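Local coordinates for protein aminofutalosine deaminase (Helicobacter pylori, PDB 7LKK) that is a metal-dependent hydrolase of the menaquinone pathway that deaminates aminofutalosine and probably also adenosine, at residues A[20-25]-A[393-398]; A[29-34]-A[356-361]; A[72-77]-A[413-418]. All blocks are in the same frame, centred on the assembly; numbering follows the deposited sequence.

In the fold
Near the N terminus the chain first passes through 20-25. Contact 1 joins this segment to 393-398 and closes a loop over most of the chain. Contact 2, 29-34 with 356-361, closes a shorter loop that lies wholly within it. Contact 3, 72-77 with 413-418, starts inside both loops and ends beyond them, so it crosses the other two. The first segments lie close together: strand 23-25 pairs with strand 33-34 and with strand 69-80. Contact 1 ties this region to the loop before helix 401-408, contact 2 to helix 353-364, and contact 3 to strand 414-417, near the C terminus. Leu361 of contact 2 also packs on Leu72 of contact 3.

Contact 1: residues A[20-25]-A[393-398]; sequences GASLVF and NEKFTK
Ser22 meets Lys395 where the first segment turns a corner. The lysine chain bends at its third torsion (chi3 -57°), which lays CE beside the serine; Ser22 OG is 4.1 Å from Lys395 CE. The polar ends are joined through a water. It lies 2.9 Å from Ser22 OG and accepts a hydrogen bond from Lys395 NZ, also at 2.9 Å. Ser22 OG is also hydrogen-bonded to Asn68 N, so the hydroxyl has a second partner besides the water.

Leu23 makes the apolar half of the contact. Its CD1 sits 3.8 Å from Phe396 O and 3.9 Å from Phe396 CB. The same methyl approaches the Phe396 ring obliquely, near Phe396 CD2, and the two side chains cross at about a right angle. Phe396 N is buried and has no hydrogen-bond partner in the model.

The corner at Ser22 separates strand 17-21, which runs in the four-stranded sheet, from strand 23-25, which lies beside strands 33-34 and 69-80. Leu23 also packs on Val33 and on Ala401 of helix 401-408. Phe396 touches Gln404 of that helix and, across the dimer interface, Ala89 of the second subunit.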
loop_
_atom_site.group_PDB
_atom_site.type_symbol
_atom_site.label_atom_id
_atom_site.label_comp_id
_atom_site.label_asym_id
_atom_site.label_seq_id
_atom_site.Cartn_x
_atom_site.Cartn_y
_atom_site.Cartn_z
ATOM N N GLY A 20 6.531 18.228 -24.360
ATOM C CA GLY A 20 7.242 16.979 -24.485
ATOM C C GLY A 20 7.889 16.594 -23.159
ATOM O O GLY A 20 8.004 17.412 -22.247
ATOM N N ALA A 21 8.293 15.333 -23.084
ATOM C CA ALA A 21 8.936 14.821 -21.883
ATOM C C ALA A 21 9.878 13.693 -22.273
ATOM O O ALA A 21 9.783 13.130 -23.367
ATOM C CB ALA A 21 7.904 14.338 -20.853
ATOM N N SER A 22 10.789 13.366 -21.351
ATOM C CA SER A 22 11.750 12.295 -21.602
ATOM C C SER A 22 11.053 10.966 -21.848
ATOM O O SER A 22 11.560 10.128 -22.601
ATOM C CB SER A 22 12.718 12.170 -20.424
ATOM O OG SER A 22 13.374 13.398 -20.166
ATOM N N LEU A 23 9.904 10.753 -21.215
ATOM C CA LEU A 23 9.118 9.540 -21.382
ATOM C C LEU A 23 7.668 9.936 -21.603
ATOM O O LEU A 23 7.147 10.806 -20.897
ATOM C CB LEU A 23 9.244 8.625 -20.160
ATOM C CG LEU A 23 10.637 8.050 -19.894
ATOM C CD1 LEU A 23 10.762 7.597 -18.445
ATOM C CD2 LEU A 23 10.928 6.900 -20.845
ATOM N N VAL A 24 7.027 9.309 -22.584
ATOM C CA VAL A 24 5.618 9.532 -22.883
ATOM C C VAL A 24 4.912 8.185 -22.864
ATOM O O VAL A 24 5.328 7.253 -23.561
ATOM C CB VAL A 24 5.420 10.228 -24.243
ATOM C CG1 VAL A 24 3.937 10.379 -24.551
ATOM C CG2 VAL A 24 6.111 11.581 -24.253
ATOM N N PHE A 25 3.856 8.080 -22.061
ATOM C CA PHE A 25 3.026 6.882 -22.002
ATOM C C PHE A 25 1.806 7.122 -22.882
ATOM O O PHE A 25 0.956 7.959 -22.558
ATOM C CB PHE A 25 2.605 6.566 -20.566
ATOM C CG PHE A 25 3.751 6.250 -19.641
ATOM C CD1 PHE A 25 5.020 5.983 -20.134
ATOM C CD2 PHE A 25 3.550 6.208 -18.269
ATOM C CE1 PHE A 25 6.063 5.694 -19.276
ATOM C CE2 PHE A 25 4.588 5.918 -17.410
ATOM C CZ PHE A 25 5.846 5.659 -17.912
ATOM N N ASN A 393 13.577 12.910 -10.458
ATOM C CA ASN A 393 14.987 13.260 -10.336
ATOM C C ASN A 393 15.893 12.411 -11.220
ATOM O O ASN A 393 17.111 12.623 -11.221
ATOM C CB ASN A 393 15.436 13.140 -8.876
ATOM C CG ASN A 393 14.525 13.886 -7.921
ATOM O OD1 ASN A 393 14.318 15.092 -8.057
ATOM N ND2 ASN A 393 13.981 13.172 -6.942
ATOM N N GLU A 394 15.337 11.457 -11.959
ATOM C CA GLU A 394 16.124 10.598 -12.829
ATOM C C GLU A 394 15.259 10.179 -14.009
ATOM O O GLU A 394 14.037 10.345 -13.998
ATOM C CB GLU A 394 16.654 9.371 -12.079
ATOM N N LYS A 395 15.909 9.642 -15.035
ATOM C CA LYS A 395 15.225 9.125 -16.213
ATOM C C LYS A 395 15.126 7.609 -16.088
ATOM O O LYS A 395 16.147 6.929 -15.938
ATOM C CB LYS A 395 15.963 9.516 -17.494
ATOM C CG LYS A 395 15.182 9.247 -18.773
ATOM C CD LYS A 395 16.041 9.473 -20.014
ATOM C CE LYS A 395 16.619 10.880 -20.048
ATOM N NZ LYS A 395 17.333 11.158 -21.328
ATOM N N PHE A 396 13.903 7.087 -16.137
ATOM C CA PHE A 396 13.702 5.652 -16.027
ATOM C C PHE A 396 14.087 4.963 -17.330
ATOM O O PHE A 396 13.965 5.533 -18.419
ATOM C CB PHE A 396 12.244 5.326 -15.689
ATOM C CG PHE A 396 11.686 6.113 -14.534
ATOM C CD1 PHE A 396 12.457 6.382 -13.415
ATOM C CD2 PHE A 396 10.378 6.575 -14.568
ATOM C CE1 PHE A 396 11.937 7.103 -12.353
ATOM C CE2 PHE A 396 9.853 7.297 -13.512
ATOM C CZ PHE A 396 10.631 7.560 -12.401
ATOM N N THR A 397 14.564 3.726 -17.212
ATOM C CA THR A 397 14.741 2.902 -18.397
ATOM C C THR A 397 13.382 2.612 -19.028
ATOM O O THR A 397 12.337 2.661 -18.371
ATOM C CB THR A 397 15.466 1.598 -18.059
ATOM O OG1 THR A 397 14.608 0.753 -17.285
ATOM C CG2 THR A 397 16.737 1.882 -17.275
ATOM N N LYS A 398 13.406 2.323 -20.330
ATOM C CA LYS A 398 12.171 2.084 -21.073
ATOM C C LYS A 398 11.342 0.968 -20.448
ATOM O O LYS A 398 10.124 1.105 -20.276
ATOM C CB LYS A 398 12.504 1.756 -22.528
ATOM C CG LYS A 398 11.425 2.121 -23.526
ATOM C CD LYS A 398 11.850 1.719 -24.929
ATOM C CE LYS A 398 10.925 2.299 -25.983
ATOM N NZ LYS A 398 11.419 2.026 -27.359
HETATM O O HOH W 1 15.516 13.291 -22.101
#

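Contact 2: residues A[29-34]-A[356-361]; sequences EKCEVL and LAKIAL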
loop_
_atom_site.group_PDB
_atom_site.type_symbol
_atom_site.label_atom_id
_atom_site.label_comp_id
_atom_site.label_asym_id
_atom_site.label_seq_id
_atom_site.Cartn_x
_atom_site.Cartn_y
_atom_site.Cartn_z
ATOM N N GLU A 29 -3.647 0.065 -25.869
ATOM C CA GLU A 29 -3.686 -1.277 -25.301
ATOM C C GLU A 29 -2.321 -1.948 -25.352
ATOM O O GLU A 29 -2.039 -2.825 -24.529
ATOM C CB GLU A 29 -4.729 -2.135 -26.022
ATOM C CG GLU A 29 -6.180 -1.714 -25.779
ATOM C CD GLU A 29 -6.571 -1.670 -24.305
ATOM O OE1 GLU A 29 -6.034 -2.467 -23.507
ATOM O OE2 GLU A 29 -7.426 -0.834 -23.944
ATOM N N LYS A 30 -1.462 -1.542 -26.293
ATOM C CA LYS A 30 -0.077 -1.991 -26.306
ATOM C C LYS A 30 0.731 -1.402 -25.154
ATOM O O LYS A 30 1.792 -1.940 -24.819
ATOM C CB LYS A 30 0.574 -1.621 -27.639
ATOM C CG LYS A 30 0.237 -2.568 -28.771
ATOM C CD LYS A 30 0.770 -2.058 -30.100
ATOM C CE LYS A 30 2.252 -1.728 -30.024
ATOM N NZ LYS A 30 2.772 -1.231 -31.331
ATOM N N CYS A 31 0.253 -0.307 -24.552
ATOM C CA CYS A 31 0.959 0.394 -23.478
ATOM C C CYS A 31 2.327 0.879 -23.955
ATOM O O CYS A 31 3.356 0.647 -23.320
ATOM C CB CYS A 31 1.077 -0.488 -22.233
ATOM S SG CYS A 31 0.951 0.416 -20.687
ATOM N N GLU A 32 2.321 1.572 -25.092
ATOM C CA GLU A 32 3.553 2.038 -25.714
ATOM C C GLU A 32 4.244 3.092 -24.859
ATOM O O GLU A 32 3.600 3.985 -24.301
ATOM C CB GLU A 32 3.251 2.609 -27.097
ATOM C CG GLU A 32 4.270 2.264 -28.160
ATOM C CD GLU A 32 3.763 2.581 -29.551
ATOM O OE1 GLU A 32 2.612 2.208 -29.856
ATOM O OE2 GLU A 32 4.510 3.207 -30.332
ATOM N N VAL A 33 5.567 2.978 -24.752
ATOM C CA VAL A 33 6.398 3.958 -24.065
ATOM C C VAL A 33 7.360 4.551 -25.082
ATOM O O VAL A 33 8.075 3.813 -25.772
ATOM C CB VAL A 33 7.166 3.336 -22.885
ATOM C CG1 VAL A 33 8.090 4.369 -22.258
ATOM C CG2 VAL A 33 6.193 2.789 -21.848
ATOM N N LEU A 34 7.380 5.876 -25.174
ATOM C CA LEU A 34 8.191 6.581 -26.153
ATOM C C LEU A 34 9.114 7.564 -25.448
ATOM O O LEU A 34 8.737 8.173 -24.441
ATOM C CB LEU A 34 7.311 7.313 -27.169
ATOM C CG LEU A 34 6.442 6.389 -28.023
ATOM C CD1 LEU A 34 5.400 7.181 -28.801
ATOM C CD2 LEU A 34 7.313 5.566 -28.962
ATOM N N LEU A 356 1.835 -6.592 -14.202
ATOM C CA LEU A 356 0.765 -5.968 -13.432
ATOM C C LEU A 356 0.811 -4.448 -13.535
ATOM O O LEU A 356 -0.236 -3.792 -13.467
ATOM C CB LEU A 356 0.856 -6.408 -11.969
ATOM C CG LEU A 356 -0.274 -6.009 -11.020
ATOM C CD1 LEU A 356 -1.593 -6.583 -11.497
ATOM C CD2 LEU A 356 0.034 -6.473 -9.605
ATOM N N ALA A 357 2.004 -3.874 -13.711
ATOM C CA ALA A 357 2.118 -2.425 -13.838
ATOM C C ALA A 357 1.423 -1.926 -15.100
ATOM O O ALA A 357 0.845 -0.833 -15.109
ATOM C CB ALA A 357 3.589 -2.009 -13.827
ATOM N N LYS A 358 1.482 -2.709 -16.180
ATOM C CA LYS A 358 0.766 -2.337 -17.397
ATOM C C LYS A 358 -0.740 -2.373 -17.178
ATOM O O LYS A 358 -1.463 -1.479 -17.634
ATOM C CB LYS A 358 1.150 -3.270 -18.544
ATOM C CG LYS A 358 2.621 -3.247 -18.925
ATOM C CD LYS A 358 2.904 -4.269 -20.018
ATOM C CE LYS A 358 4.384 -4.318 -20.367
ATOM N NZ LYS A 358 4.699 -5.447 -21.289
ATOM N N ILE A 359 -1.228 -3.402 -16.483
ATOM C CA ILE A 359 -2.650 -3.493 -16.176
ATOM C C ILE A 359 -3.084 -2.322 -15.305
ATOM O O ILE A 359 -4.150 -1.729 -15.520
ATOM C CB ILE A 359 -2.960 -4.850 -15.515
ATOM C CG1 ILE A 359 -2.828 -5.971 -16.545
ATOM C CG2 ILE A 359 -4.344 -4.853 -14.884
ATOM C CD1 ILE A 359 -2.905 -7.354 -15.958
ATOM N N ALA A 360 -2.253 -1.954 -14.326
ATOM C CA ALA A 360 -2.593 -0.846 -13.435
ATOM C C ALA A 360 -2.682 0.469 -14.200
ATOM O O ALA A 360 -3.630 1.243 -14.020
ATOM C CB ALA A 360 -1.561 -0.749 -12.309
ATOM N N LEU A 361 -1.707 0.732 -15.075
ATOM C CA LEU A 361 -1.699 1.984 -15.825
ATOM C C LEU A 361 -2.887 2.069 -16.775
ATOM O O LEU A 361 -3.584 3.089 -16.822
ATOM C CB LEU A 361 -0.383 2.132 -16.592
ATOM C CG LEU A 361 -0.247 3.374 -17.477
ATOM C CD1 LEU A 361 -0.452 4.642 -16.663
ATOM C CD2 LEU A 361 1.109 3.398 -18.178
HETATM O O HOH W 2 3.353 -4.221 -23.934
#
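Cys31 meets Lys358 and Leu361 without any flat group between them, so no face or edge is used across this contact. The carboxylates of the 29-34 segment make their bonds elsewhere. The Glu29 carboxylate is held by a salt bridge from OE2 to Arg366 and a hydrogen bond from OE1 to His367, both at the start of helix 366-371. The Glu32 carboxylate has a long salt bridge to Lys30, with NZ 3.7 Å from Glu32 OE1.

The contact itself rests on one sulfur atom. Cys31 has a left-handed backbone (phi 60°, psi 51°), and its CB points to the helix. SG lies 3.9 Å from Leu361 CD2 and 4.3 Å from Lys358 CB. Those two residues are three apart in the helix and share the face turned to Cys31. In Leu361, CG is anti to the backbone N (chi1 178°), and the CD2 branch does the touching. Lys358 touches the sulfur with its CB, and its extended chain then leads away to a water. This water accepts a hydrogen bond from Lys358 NZ at 3.2 Å and donates one to Lys30 O at 2.9 Å, a polar link in addition to the apolar contact.

The turn before strand 33-34 is thus set against helix 353-364. Helix 401-408 is a third member of this packing: its Ile402 touches Cys31, Val33 and Leu361. Phe25 of strand 23-25 packs on Leu361 as well.

Contact 3: residues A[72-77]-A[413-418]; sequences LPAFIN and ERLFLG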
loop_
_atom_site.group_PDB
_atom_site.type_symbol
_atom_site.label_atom_id
_atom_site.label_comp_id
_atom_site.label_asym_id
_atom_site.label_seq_id
_atom_site.Cartn_x
_atom_site.Cartn_y
_atom_site.Cartn_z
ATOM N N LEU A 72 1.699 11.669 -19.849
ATOM C CA LEU A 72 0.730 10.590 -19.973
ATOM C C LEU A 72 -0.665 11.199 -19.920
ATOM O O LEU A 72 -0.824 12.374 -19.564
ATOM C CB LEU A 72 0.924 9.538 -18.864
ATOM C CG LEU A 72 0.304 9.793 -17.487
ATOM C CD1 LEU A 72 0.155 8.483 -16.726
ATOM C CD2 LEU A 72 1.138 10.781 -16.684
ATOM N N PRO A 73 -1.693 10.444 -20.305
ATOM C CA PRO A 73 -3.059 10.971 -20.192
ATOM C C PRO A 73 -3.435 11.203 -18.738
ATOM O O PRO A 73 -2.987 10.490 -17.838
ATOM C CB PRO A 73 -3.922 9.871 -20.820
ATOM C CG PRO A 73 -2.991 9.057 -21.633
ATOM C CD PRO A 73 -1.672 9.117 -20.943
ATOM N N ALA A 74 -4.271 12.214 -18.514
ATOM C CA ALA A 74 -4.885 12.378 -17.204
ATOM C C ALA A 74 -5.643 11.112 -16.822
ATOM O O ALA A 74 -6.189 10.404 -17.673
ATOM C CB ALA A 74 -5.827 13.584 -17.195
ATOM N N PHE A 75 -5.663 10.821 -15.526
ATOM C CA PHE A 75 -6.284 9.596 -15.055
ATOM C C PHE A 75 -7.804 9.702 -15.105
ATOM O O PHE A 75 -8.381 10.792 -15.136
ATOM C CB PHE A 75 -5.850 9.281 -13.625
ATOM C CG PHE A 75 -4.412 8.871 -13.502
ATOM C CD1 PHE A 75 -3.868 7.932 -14.361
ATOM C CD2 PHE A 75 -3.608 9.420 -12.518
ATOM C CE1 PHE A 75 -2.545 7.552 -14.246
ATOM C CE2 PHE A 75 -2.284 9.045 -12.395
ATOM C CZ PHE A 75 -1.752 8.110 -13.262
ATOM N N ILE A 76 -8.448 8.540 -15.115
ATOM C CA ILE A 76 -9.890 8.425 -14.948
ATOM C C ILE A 76 -10.136 7.599 -13.693
ATOM O O ILE A 76 -9.630 6.475 -13.577
ATOM C CB ILE A 76 -10.567 7.786 -16.170
ATOM C CG1 ILE A 76 -10.501 8.725 -17.379
ATOM C CG2 ILE A 76 -12.016 7.440 -15.851
ATOM C CD1 ILE A 76 -9.290 8.514 -18.260
ATOM N N ASN A 77 -10.888 8.159 -12.750
ATOM C CA ASN A 77 -11.274 7.472 -11.518
ATOM C C ASN A 77 -12.760 7.152 -11.652
ATOM O O ASN A 77 -13.612 8.001 -11.383
ATOM C CB ASN A 77 -10.977 8.332 -10.292
ATOM C CG ASN A 77 -11.163 7.575 -8.988
ATOM O OD1 ASN A 77 -11.408 6.369 -8.987
ATOM N ND2 ASN A 77 -11.046 8.282 -7.870
ATOM N N GLU A 413 2.951 17.586 -11.815
ATOM C CA GLU A 413 3.670 18.833 -12.042
ATOM C C GLU A 413 2.924 19.751 -13.000
ATOM O O GLU A 413 2.919 20.972 -12.814
ATOM C CB GLU A 413 5.070 18.538 -12.586
ATOM C CG GLU A 413 6.035 19.705 -12.488
ATOM C CD GLU A 413 7.333 19.446 -13.228
ATOM O OE1 GLU A 413 7.540 18.302 -13.683
ATOM O OE2 GLU A 413 8.145 20.387 -13.355
ATOM N N ARG A 414 2.296 19.180 -14.024
ATOM C CA ARG A 414 1.416 19.917 -14.916
ATOM C C ARG A 414 0.173 19.083 -15.172
ATOM O O ARG A 414 0.265 17.878 -15.421
ATOM C CB ARG A 414 2.097 20.252 -16.250
ATOM C CG ARG A 414 3.252 21.223 -16.135
ATOM C CD ARG A 414 2.766 22.615 -15.768
ATOM N NE ARG A 414 3.820 23.616 -15.910
ATOM C CZ ARG A 414 4.832 23.767 -15.061
ATOM N NH1 ARG A 414 4.937 22.983 -13.997
ATOM N NH2 ARG A 414 5.743 24.706 -15.276
ATOM N N LEU A 415 -0.986 19.728 -15.102
ATOM C CA LEU A 415 -2.249 19.098 -15.457
ATOM C C LEU A 415 -2.953 19.990 -16.465
ATOM O O LEU A 415 -3.223 21.161 -16.178
ATOM C CB LEU A 415 -3.129 18.869 -14.223
ATOM C CG LEU A 415 -4.464 18.165 -14.481
ATOM C CD1 LEU A 415 -4.244 16.803 -15.123
ATOM C CD2 LEU A 415 -5.264 18.031 -13.193
ATOM N N PHE A 416 -3.229 19.443 -17.644
ATOM C CA PHE A 416 -4.008 20.116 -18.673
ATOM C C PHE A 416 -5.311 19.355 -18.864
ATOM O O PHE A 416 -5.296 18.132 -19.031
ATOM C CB PHE A 416 -3.246 20.189 -19.999
ATOM C CG PHE A 416 -1.961 20.964 -19.925
ATOM C CD1 PHE A 416 -0.780 20.339 -19.563
ATOM C CD2 PHE A 416 -1.932 22.314 -20.232
ATOM C CE1 PHE A 416 0.405 21.048 -19.498
ATOM C CE2 PHE A 416 -0.750 23.029 -20.171
ATOM C CZ PHE A 416 0.420 22.394 -19.802
ATOM N N LEU A 417 -6.430 20.075 -18.829
ATOM C CA LEU A 417 -7.749 19.489 -19.031
ATOM C C LEU A 417 -8.447 20.261 -20.136
ATOM O O LEU A 417 -8.646 21.475 -20.018
ATOM C CB LEU A 417 -8.572 19.513 -17.741
ATOM C CG LEU A 417 -8.046 18.610 -16.623
ATOM C CD1 LEU A 417 -8.963 18.646 -15.408
ATOM C CD2 LEU A 417 -7.861 17.185 -17.122
ATOM N N GLY A 418 -8.820 19.560 -21.202
ATOM C CA GLY A 418 -9.320 20.236 -22.387
ATOM C C GLY A 418 -8.354 21.253 -22.949
ATOM O O GLY A 418 -8.784 22.262 -23.516
#
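Different first torsions bring Leu415 and Leu417 to the same methyl group, Ala74 CB. In Leu415, CG lies opposite the backbone N (chi1 -178°). In Leu417 it lies opposite the carbonyl carbon instead (chi1 -67°). Both side chains leave the backbone at an angle to the other segment, and their ends then draw nearer. Leu415 CD1 is 4.1 Å from Ala74 CB, and Leu417 CD2 is also 4.1 Å from Ala74 CB. One methyl thus meets a branch tip from each leucine. The contact is purely apolar and all three residues are buried.

The fold is the TIM-barrel type of the amidohydrolase family, with a smaller beta domain beside the barrel. Ala74 interrupts strand 69-80 where it passes between these parts. Before it, the backbone of Leu72 is hydrogen-bonded to Ser388 of strand 387-391. After it, the backbone of Phe75 is hydrogen-bonded to Gly131 and Ser132 of strand 130-137. Further along, the same strand carries His79, a ligand of the iron.

Strand 414-417 lies antiparallel to strand 387-391, and Leu415 packs on Ser388 there. Glu413 and Arg414 both face Val389, a classic beta bulge. Arg414 NH1 donates to Glu413 O at 3.1 Å, from above the carbonyl plane.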